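Local coordinates for Swi5-dependent recombination DNA repair protein 1 (Schizosaccharomyces pombe, PDB 3VIQ), which partners Swi5 in a complex that activates Rad51-mediated strand exchange, and takes part in DNA recombination repair and meiotic chromosome segregation, at residues Gly71-Phe77 and Gln89-Phe95; Gln53-Glu57 and Gly118-Ser122. All blocks are in the same frame, centred on the assembly; numbering follows the deposited sequence. Where two conformers were deposited one is given.

Contact 1. Residues Gly71-Phe77 and Gln89-Phe95; sequences GGVTQSF and QEVRTEF
A two-stranded antiparallel beta hairpin shows how a few side chains finish what the backbone begins. Strands 73-77 and 89-93, their axes 4.6 Å apart at closest and 156° between directions, pair V73 with T93 and F77 with Q89 as hydrogen-bonded pairs. V73 N reaches T93 O and T93 N reaches V73 O, both at 3.0 Å; at the far end F77 N to Q89 O is 3.0 Å and Q89 N to F77 O a very short 2.5 Å. Q75 N to V91 O, at 3.4 Å, is a weak hydrogen bond.

The face bearing V73, Q75, F77, Q89, V91 and T93 is partly apolar. F77 (chi1 p) swings its ring over Q89 (chi1 t), whose CB lies 3.8 Å from the ring centroid in a CH-pi contact. V73, chi1 t, sets CG2 3.8 Å from CD1 at the edge of the F95 ring (chi1 t). F95 also packs on M63 and I67 of helix 38-68 and on F100, joining the hairpin base to the helices.

G72 has positive phi; the backbone of G71, at 99/-13, calls for glycine, and a CB there would also clash with R92 NH1. On the face of T74, S76, E90 and R92, R92 is extended beyond an m chi1, and its NE donates to OG1 of T74 (chi1 m) at 3.0 Å.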
ATOM      1  N   GLY A  71       4.057  -2.564  36.176  1.00 77.51           N
ATOM      2  CA  GLY A  71       2.652  -2.948  36.125  1.00 78.25           C
ATOM      3  C   GLY A  71       2.250  -3.662  34.855  1.00 78.31           C
ATOM      4  O   GLY A  71       1.169  -4.250  34.782  1.00 79.63           O
ATOM      5  N   GLY A  72       3.108  -3.623  33.843  1.00 74.54           N
ATOM      6  CA  GLY A  72       2.748  -4.179  32.553  1.00 71.63           C
ATOM      7  C   GLY A  72       1.763  -3.262  31.860  1.00 68.58           C
ATOM      8  O   GLY A  72       1.755  -2.035  32.115  1.00 64.13           O
ATOM      9  N   VAL A  73       0.933  -3.881  31.015  1.00 66.22           N
ATOM     10  CA  VAL A  73      -0.067  -3.206  30.210  1.00 69.01           C
ATOM     11  C   VAL A  73      -1.445  -3.185  30.890  1.00 72.01           C
ATOM     12  O   VAL A  73      -1.963  -4.238  31.224  1.00 77.14           O
ATOM     13  CB  VAL A  73      -0.266  -3.950  28.837  1.00 68.99           C
ATOM     14  CG1 VAL A  73      -1.428  -3.349  28.055  1.00 68.64           C
ATOM     15  CG2 VAL A  73       1.034  -3.973  27.978  1.00 65.95           C
ATOM     16  N   THR A  74      -2.052  -2.005  31.036  1.00 72.00           N
ATOM     17  CA  THR A  74      -3.449  -1.884  31.475  1.00 73.41           C
ATOM     18  C   THR A  74      -4.476  -1.807  30.321  1.00 71.95           C
ATOM     19  O   THR A  74      -4.417  -0.899  29.485  1.00 73.69           O
ATOM     20  CB  THR A  74      -3.634  -0.631  32.378  1.00 77.49           C
ATOM     21  OG1 THR A  74      -2.980  -0.838  33.643  1.00 81.23           O
ATOM     22  CG2 THR A  74      -5.116  -0.348  32.633  1.00 76.20           C
ATOM     23  N   GLN A  75      -5.424  -2.744  30.292  1.00 69.48           N
ATOM     24  CA  GLN A  75      -6.559  -2.693  29.367  1.00 68.69           C
ATOM     25  C   GLN A  75      -7.756  -2.149  30.110  1.00 69.61           C
ATOM     26  O   GLN A  75      -8.067  -2.617  31.214  1.00 68.95           O
ATOM     27  CB  GLN A  75      -6.889  -4.086  28.841  1.00 70.76           C
ATOM     28  CG  GLN A  75      -5.872  -4.628  27.885  1.00 70.35           C
ATOM     29  CD  GLN A  75      -6.054  -6.104  27.548  1.00 74.14           C
ATOM     30  OE1 GLN A  75      -6.675  -6.864  28.294  1.00 72.25           O
ATOM     31  NE2 GLN A  75      -5.465  -6.523  26.429  1.00 74.39           N
ATOM     32  N   SER A  76      -8.436  -1.169  29.519  1.00 66.75           N
ATOM     33  CA  SER A  76      -9.514  -0.457  30.201  1.00 66.27           C
ATOM     34  C   SER A  76     -10.797  -0.338  29.356  1.00 65.23           C
ATOM     35  O   SER A  76     -10.726  -0.132  28.151  1.00 69.31           O
ATOM     36  CB  SER A  76      -9.036   0.945  30.588  1.00 68.19           C
ATOM     37  OG  SER A  76      -8.227   0.928  31.754  1.00 70.92           O
ATOM     38  N   PHE A  77     -11.961  -0.466  29.994  1.00 63.92           N
ATOM     39  CA  PHE A  77     -13.242  -0.110  29.373  1.00 61.88           C
ATOM     40  C   PHE A  77     -14.243   0.267  30.428  1.00 62.06           C
ATOM     41  O   PHE A  77     -14.087  -0.074  31.594  1.00 64.58           O
ATOM     42  CB  PHE A  77     -13.810  -1.236  28.500  1.00 62.16           C
ATOM     43  CG  PHE A  77     -13.933  -2.565  29.207  1.00 61.52           C
ATOM     44  CD1 PHE A  77     -15.105  -2.925  29.849  1.00 61.79           C
ATOM     45  CD2 PHE A  77     -12.879  -3.444  29.231  1.00 61.01           C
ATOM     46  CE1 PHE A  77     -15.210  -4.137  30.490  1.00 61.28           C
ATOM     47  CE2 PHE A  77     -12.984  -4.653  29.896  1.00 61.56           C
ATOM     48  CZ  PHE A  77     -14.152  -4.997  30.504  1.00 61.32           C
ATOM     49  N   GLN A  89     -13.448  -0.616  33.918  1.00 64.67           N
ATOM     50  CA  GLN A  89     -13.018  -1.952  34.283  1.00 66.23           C
ATOM     51  C   GLN A  89     -11.609  -2.065  33.777  1.00 67.22           C
ATOM     52  O   GLN A  89     -11.356  -1.786  32.598  1.00 66.77           O
ATOM     53  CB  GLN A  89     -13.901  -3.017  33.613  1.00 65.62           C
ATOM     54  CG  GLN A  89     -13.565  -4.463  33.962  1.00 67.53           C
ATOM     55  CD  GLN A  89     -13.934  -4.814  35.388  1.00 68.47           C
ATOM     56  OE1 GLN A  89     -15.110  -4.834  35.759  1.00 72.59           O
ATOM     57  NE2 GLN A  89     -12.936  -5.071  36.199  1.00 69.23           N
ATOM     58  N   GLU A  90     -10.699  -2.458  34.658  1.00 67.69           N
ATOM     59  CA  GLU A  90      -9.278  -2.532  34.326  1.00 70.86           C
ATOM     60  C   GLU A  90      -8.764  -3.973  34.451  1.00 74.07           C
ATOM     61  O   GLU A  90      -9.455  -4.873  34.936  1.00 77.57           O
ATOM     62  CB  GLU A  90      -8.457  -1.552  35.189  1.00 71.08           C
ATOM     63  CG  GLU A  90      -8.330  -0.155  34.581  1.00 72.05           C
ATOM     64  CD  GLU A  90      -7.944   0.970  35.570  1.00 75.06           C
ATOM     65  OE1 GLU A  90      -7.390   0.661  36.644  1.00 78.38           O
ATOM     66  OE2 GLU A  90      -8.203   2.174  35.263  1.00 74.91           O
ATOM     67  N   VAL A  91      -7.543  -4.176  33.992  1.00 75.22           N
ATOM     68  CA  VAL A  91      -6.930  -5.494  33.951  1.00 75.55           C
ATOM     69  C   VAL A  91      -5.460  -5.227  33.713  1.00 75.54           C
ATOM     70  O   VAL A  91      -5.085  -4.107  33.371  1.00 76.70           O
ATOM     71  CB  VAL A  91      -7.549  -6.348  32.801  1.00 76.11           C
ATOM     72  CG1 VAL A  91      -6.493  -7.172  32.058  1.00 74.34           C
ATOM     73  CG2 VAL A  91      -8.664  -7.229  33.338  1.00 74.04           C
ATOM     74  N   ARG A  92      -4.618  -6.222  33.943  1.00 74.50           N
ATOM     75  CA  ARG A  92      -3.242  -6.102  33.527  0.50 73.95           C
ATOM     76  C   ARG A  92      -2.835  -7.358  32.768  1.00 75.72           C
ATOM     77  O   ARG A  92      -3.389  -8.437  32.986  1.00 76.67           O
ATOM     78  CB  ARG A  92      -2.360  -5.736  34.717  0.50 72.90           C
ATOM     79  CG  ARG A  92      -2.777  -4.369  35.245  0.50 71.49           C
ATOM     80  CD  ARG A  92      -1.837  -3.708  36.216  0.50 70.47           C
ATOM     81  NE  ARG A  92      -1.978  -2.266  36.058  0.50 68.85           N
ATOM     82  CZ  ARG A  92      -1.306  -1.351  36.743  0.50 68.29           C
ATOM     83  NH1 ARG A  92      -0.428  -1.707  37.670  0.50 68.22           N
ATOM     84  NH2 ARG A  92      -1.520  -0.067  36.488  0.50 66.46           N
ATOM     85  N   THR A  93      -1.922  -7.176  31.805  1.00 77.70           N
ATOM     86  CA  THR A  93      -1.473  -8.246  30.880  1.00 77.88           C
ATOM     87  C   THR A  93      -0.110  -7.881  30.326  1.00 76.71           C
ATOM     88  O   THR A  93       0.317  -6.716  30.404  1.00 78.19           O
ATOM     89  CB  THR A  93      -2.433  -8.448  29.683  1.00 78.00           C
ATOM     90  OG1 THR A  93      -3.724  -8.806  30.167  1.00 80.36           O
ATOM     91  CG2 THR A  93      -1.958  -9.553  28.764  1.00 77.84           C
ATOM     92  N   GLU A  94       0.577  -8.875  29.775  1.00 75.11           N
ATOM     93  CA  GLU A  94       1.919  -8.665  29.246  1.00 76.02           C
ATOM     94  C   GLU A  94       1.921  -7.904  27.907  1.00 71.31           C
ATOM     95  O   GLU A  94       0.984  -7.993  27.097  1.00 67.89           O
ATOM     96  CB  GLU A  94       2.675  -9.995  29.104  1.00 80.56           C
ATOM     97  CG  GLU A  94       1.981 -11.033  28.210  1.00 83.61           C
ATOM     98  CD  GLU A  94       2.922 -12.128  27.711  1.00 87.61           C
ATOM     99  OE1 GLU A  94       3.920 -12.430  28.398  1.00 88.55           O
ATOM    100  OE2 GLU A  94       2.650 -12.690  26.626  1.00 91.47           O
ATOM    101  N   PHE A  95       2.999  -7.155  27.713  1.00 67.17           N
ATOM    102  CA  PHE A  95       3.280  -6.472  26.474  1.00 66.31           C
ATOM    103  C   PHE A  95       3.705  -7.486  25.405  1.00 65.64           C
ATOM    104  O   PHE A  95       4.689  -8.202  25.571  1.00 66.00           O
ATOM    105  CB  PHE A  95       4.394  -5.468  26.714  1.00 64.22           C
ATOM    106  CG  PHE A  95       4.603  -4.520  25.607  1.00 61.75           C
ATOM    107  CD1 PHE A  95       3.625  -3.583  25.292  1.00 61.06           C
ATOM    108  CD2 PHE A  95       5.804  -4.503  24.912  1.00 60.91           C
ATOM    109  CE1 PHE A  95       3.832  -2.662  24.288  1.00 59.89           C
ATOM    110  CE2 PHE A  95       6.017  -3.598  23.899  1.00 59.87           C
ATOM    111  CZ  PHE A  95       5.025  -2.668  23.579  1.00 59.39           C
TER

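Contact 2. Residues Gln53-Glu57 and Gly118-Ser122; sequences QQAAE and GDWKS
An exposed glutamate accepts a hydrogen bond from the indole NH of a tryptophan near the C-terminus: W120 NE1 donates to E57 OE2 at 2.7 Å. The CA-to-CB bond of E57 is directed sideways, yet with chi1 m and chi2 t its carboxylate reaches the edge of the indole. The CA-to-CB bond of W120 points toward the helix, and its chi1 m with chi2 of 96° lays one ring face against Q53, whose CG (chi1 m, chi2 t) stands 3.7 Å from the centroid of the six-membered ring, 16° off the normal, in a CH-pi contact. A56 CB meets the indole edge at W120 CH2, 3.8 Å away.

Q53, A56 and E57 thus follow the i, i+3, i+4 spacing by which an alpha helix presents one side to a partner; inside it E57 N bonds Q53 O at 3.0 Å. The partner belongs to a short antiparallel pair, 113-114 with 119-120, in which G118, at positive phi, and D119 form a G1 beta bulge facing D114. The Q53 and W120 CA atoms are 7.7 Å apart. W120 also meets F113 edge-to-face and touches M97 and L101 of helix 97-103, while Q54 NE2 bonds R78 O of the Swi5 chain.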
ATOM      1  N   GLN A  53      12.170  -6.716  11.114  1.00 50.44           N
ATOM      2  CA  GLN A  53      11.964  -7.854  12.043  1.00 51.85           C
ATOM      3  C   GLN A  53      13.103  -8.056  13.065  1.00 53.43           C
ATOM      4  O   GLN A  53      12.874  -8.252  14.283  1.00 55.26           O
ATOM      5  CB  GLN A  53      11.741  -9.161  11.240  1.00 51.56           C
ATOM      6  CG  GLN A  53      10.447  -9.146  10.400  1.00 51.21           C
ATOM      7  CD  GLN A  53      10.242 -10.358   9.498  1.00 51.24           C
ATOM      8  OE1 GLN A  53      11.118 -11.199   9.354  1.00 51.77           O
ATOM      9  NE2 GLN A  53       9.074 -10.428   8.864  1.00 51.09           N
ATOM     10  N   GLN A  54      14.317  -8.059  12.557  1.00 52.36           N
ATOM     11  CA  GLN A  54      15.515  -8.147  13.380  1.00 53.20           C
ATOM     12  C   GLN A  54      15.568  -6.966  14.361  1.00 52.74           C
ATOM     13  O   GLN A  54      15.762  -7.171  15.576  1.00 52.75           O
ATOM     14  CB  GLN A  54      16.722  -8.127  12.440  1.00 55.04           C
ATOM     15  CG  GLN A  54      18.025  -8.586  12.990  1.00 59.16           C
ATOM     16  CD  GLN A  54      19.147  -8.561  11.926  1.00 61.49           C
ATOM     17  OE1 GLN A  54      18.889  -8.596  10.714  1.00 60.41           O
ATOM     18  NE2 GLN A  54      20.389  -8.484  12.392  1.00 62.41           N
ATOM     19  N   ALA A  55      15.377  -5.734  13.849  1.00 50.71           N
ATOM     20  CA  ALA A  55      15.377  -4.539  14.711  1.00 49.90           C
ATOM     21  C   ALA A  55      14.210  -4.559  15.709  1.00 51.95           C
ATOM     22  O   ALA A  55      14.382  -4.163  16.873  1.00 53.90           O
ATOM     23  CB  ALA A  55      15.343  -3.252  13.878  1.00 46.90           C
ATOM     24  N   ALA A  56      13.030  -5.003  15.268  1.00 52.50           N
ATOM     25  CA  ALA A  56      11.887  -5.156  16.186  1.00 54.60           C
ATOM     26  C   ALA A  56      12.204  -6.095  17.361  1.00 55.64           C
ATOM     27  O   ALA A  56      11.838  -5.806  18.490  1.00 57.51           O
ATOM     28  CB  ALA A  56      10.623  -5.638  15.444  1.00 52.52           C
ATOM     29  N   GLU A  57      12.867  -7.212  17.090  1.00 57.84           N
ATOM     30  CA  GLU A  57      13.272  -8.163  18.141  1.00 59.60           C
ATOM     31  C   GLU A  57      14.302  -7.579  19.123  1.00 59.68           C
ATOM     32  O   GLU A  57      14.256  -7.866  20.336  1.00 60.47           O
ATOM     33  CB  GLU A  57      13.832  -9.441  17.514  1.00 61.69           C
ATOM     34  CG  GLU A  57      12.750 -10.399  17.039  1.00 63.92           C
ATOM     35  CD  GLU A  57      13.321 -11.643  16.398  1.00 66.66           C
ATOM     36  OE1 GLU A  57      14.454 -12.018  16.742  1.00 69.84           O
ATOM     37  OE2 GLU A  57      12.646 -12.243  15.536  1.00 69.16           O
ATOM     38  N   GLY A 118       5.297 -18.155  17.867  1.00 93.28           N
ATOM     39  CA  GLY A 118       6.430 -17.392  18.390  1.00 89.49           C
ATOM     40  C   GLY A 118       7.492 -17.067  17.362  1.00 86.54           C
ATOM     41  O   GLY A 118       8.680 -17.112  17.663  1.00 84.98           O
ATOM     42  N   ASP A 119       7.054 -16.731  16.151  1.00 84.12           N
ATOM     43  CA  ASP A 119       7.943 -16.349  15.051  1.00 81.80           C
ATOM     44  C   ASP A 119       7.177 -15.471  14.044  1.00 78.68           C
ATOM     45  O   ASP A 119       5.957 -15.305  14.149  1.00 77.96           O
ATOM     46  CB  ASP A 119       8.557 -17.591  14.369  1.00 82.70           C
ATOM     47  CG  ASP A 119       7.549 -18.725  14.174  1.00 85.14           C
ATOM     48  OD1 ASP A 119       6.366 -18.457  13.882  1.00 86.23           O
ATOM     49  OD2 ASP A 119       7.934 -19.901  14.313  1.00 87.60           O
ATOM     50  N   TRP A 120       7.898 -14.918  13.075  1.00 75.10           N
ATOM     51  CA  TRP A 120       7.331 -13.983  12.096  1.00 72.31           C
ATOM     52  C   TRP A 120       6.608 -14.696  10.968  1.00 74.17           C
ATOM     53  O   TRP A 120       7.000 -15.787  10.583  1.00 74.85           O
ATOM     54  CB  TRP A 120       8.451 -13.144  11.494  1.00 68.97           C
ATOM     55  CG  TRP A 120       9.141 -12.265  12.498  1.00 66.05           C
ATOM     56  CD1 TRP A 120      10.297 -12.534  13.181  1.00 64.17           C
ATOM     57  CD2 TRP A 120       8.712 -10.974  12.919  1.00 62.21           C
ATOM     58  NE1 TRP A 120      10.606 -11.482  14.007  1.00 62.95           N
ATOM     59  CE2 TRP A 120       9.651 -10.509  13.862  1.00 61.51           C
ATOM     60  CE3 TRP A 120       7.628 -10.163  12.586  1.00 61.55           C
ATOM     61  CZ2 TRP A 120       9.545  -9.264  14.471  1.00 60.38           C
ATOM     62  CZ3 TRP A 120       7.525  -8.908  13.192  1.00 61.61           C
ATOM     63  CH2 TRP A 120       8.481  -8.479  14.129  1.00 60.45           C
ATOM     64  N   LYS A 121       5.580 -14.062  10.408  1.00 78.73           N
ATOM     65  CA  LYS A 121       4.817 -14.661   9.301  1.00 81.26           C
ATOM     66  C   LYS A 121       5.396 -14.335   7.928  1.00 82.53           C
ATOM     67  O   LYS A 121       6.074 -13.316   7.751  1.00 80.35           O
ATOM     68  CB  LYS A 121       3.367 -14.185   9.319  1.00 81.61           C
ATOM     69  CG  LYS A 121       2.561 -14.605  10.533  1.00 84.78           C
ATOM     70  CD  LYS A 121       1.097 -14.234  10.318  1.00 85.39           C
ATOM     71  CE  LYS A 121       0.268 -14.414  11.573  1.00 87.90           C
ATOM     72  NZ  LYS A 121      -1.193 -14.574  11.268  1.00 87.30           N
ATOM     73  N   SER A 122       5.083 -15.201   6.959  1.00 85.83           N
ATOM     74  CA  SER A 122       5.387 -14.974   5.543  1.00 84.10           C
ATOM     75  C   SER A 122       4.632 -13.764   5.028  1.00 82.40           C
ATOM     76  O   SER A 122       5.140 -12.650   5.084  1.00 85.65           O
ATOM     77  CB  SER A 122       5.025 -16.208   4.713  1.00 83.87           C
TER

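How the contacts relate
Both contacts belong to the C-terminal domain of Sfr1 and illustrate how a long helix can organise a chain folding back upon it. Helix 38-68 supplies one side of contact 2 directly and leads, through a short loop, into the hairpin of contact 1; helix 97-103 and the short strands follow, so the two segments of contact 1 lie, in sequence, between those of contact 2. Their centres are about 24 Å apart and their nearest atoms about 8 Å, without touching. F100 of helix 97-103 meets F95 of contact 1 and A56 of contact 2, linking them indirectly. Swi5 packs on helix 38-68 at contact 2, whereas within the assembly it does not touch the hairpin segments.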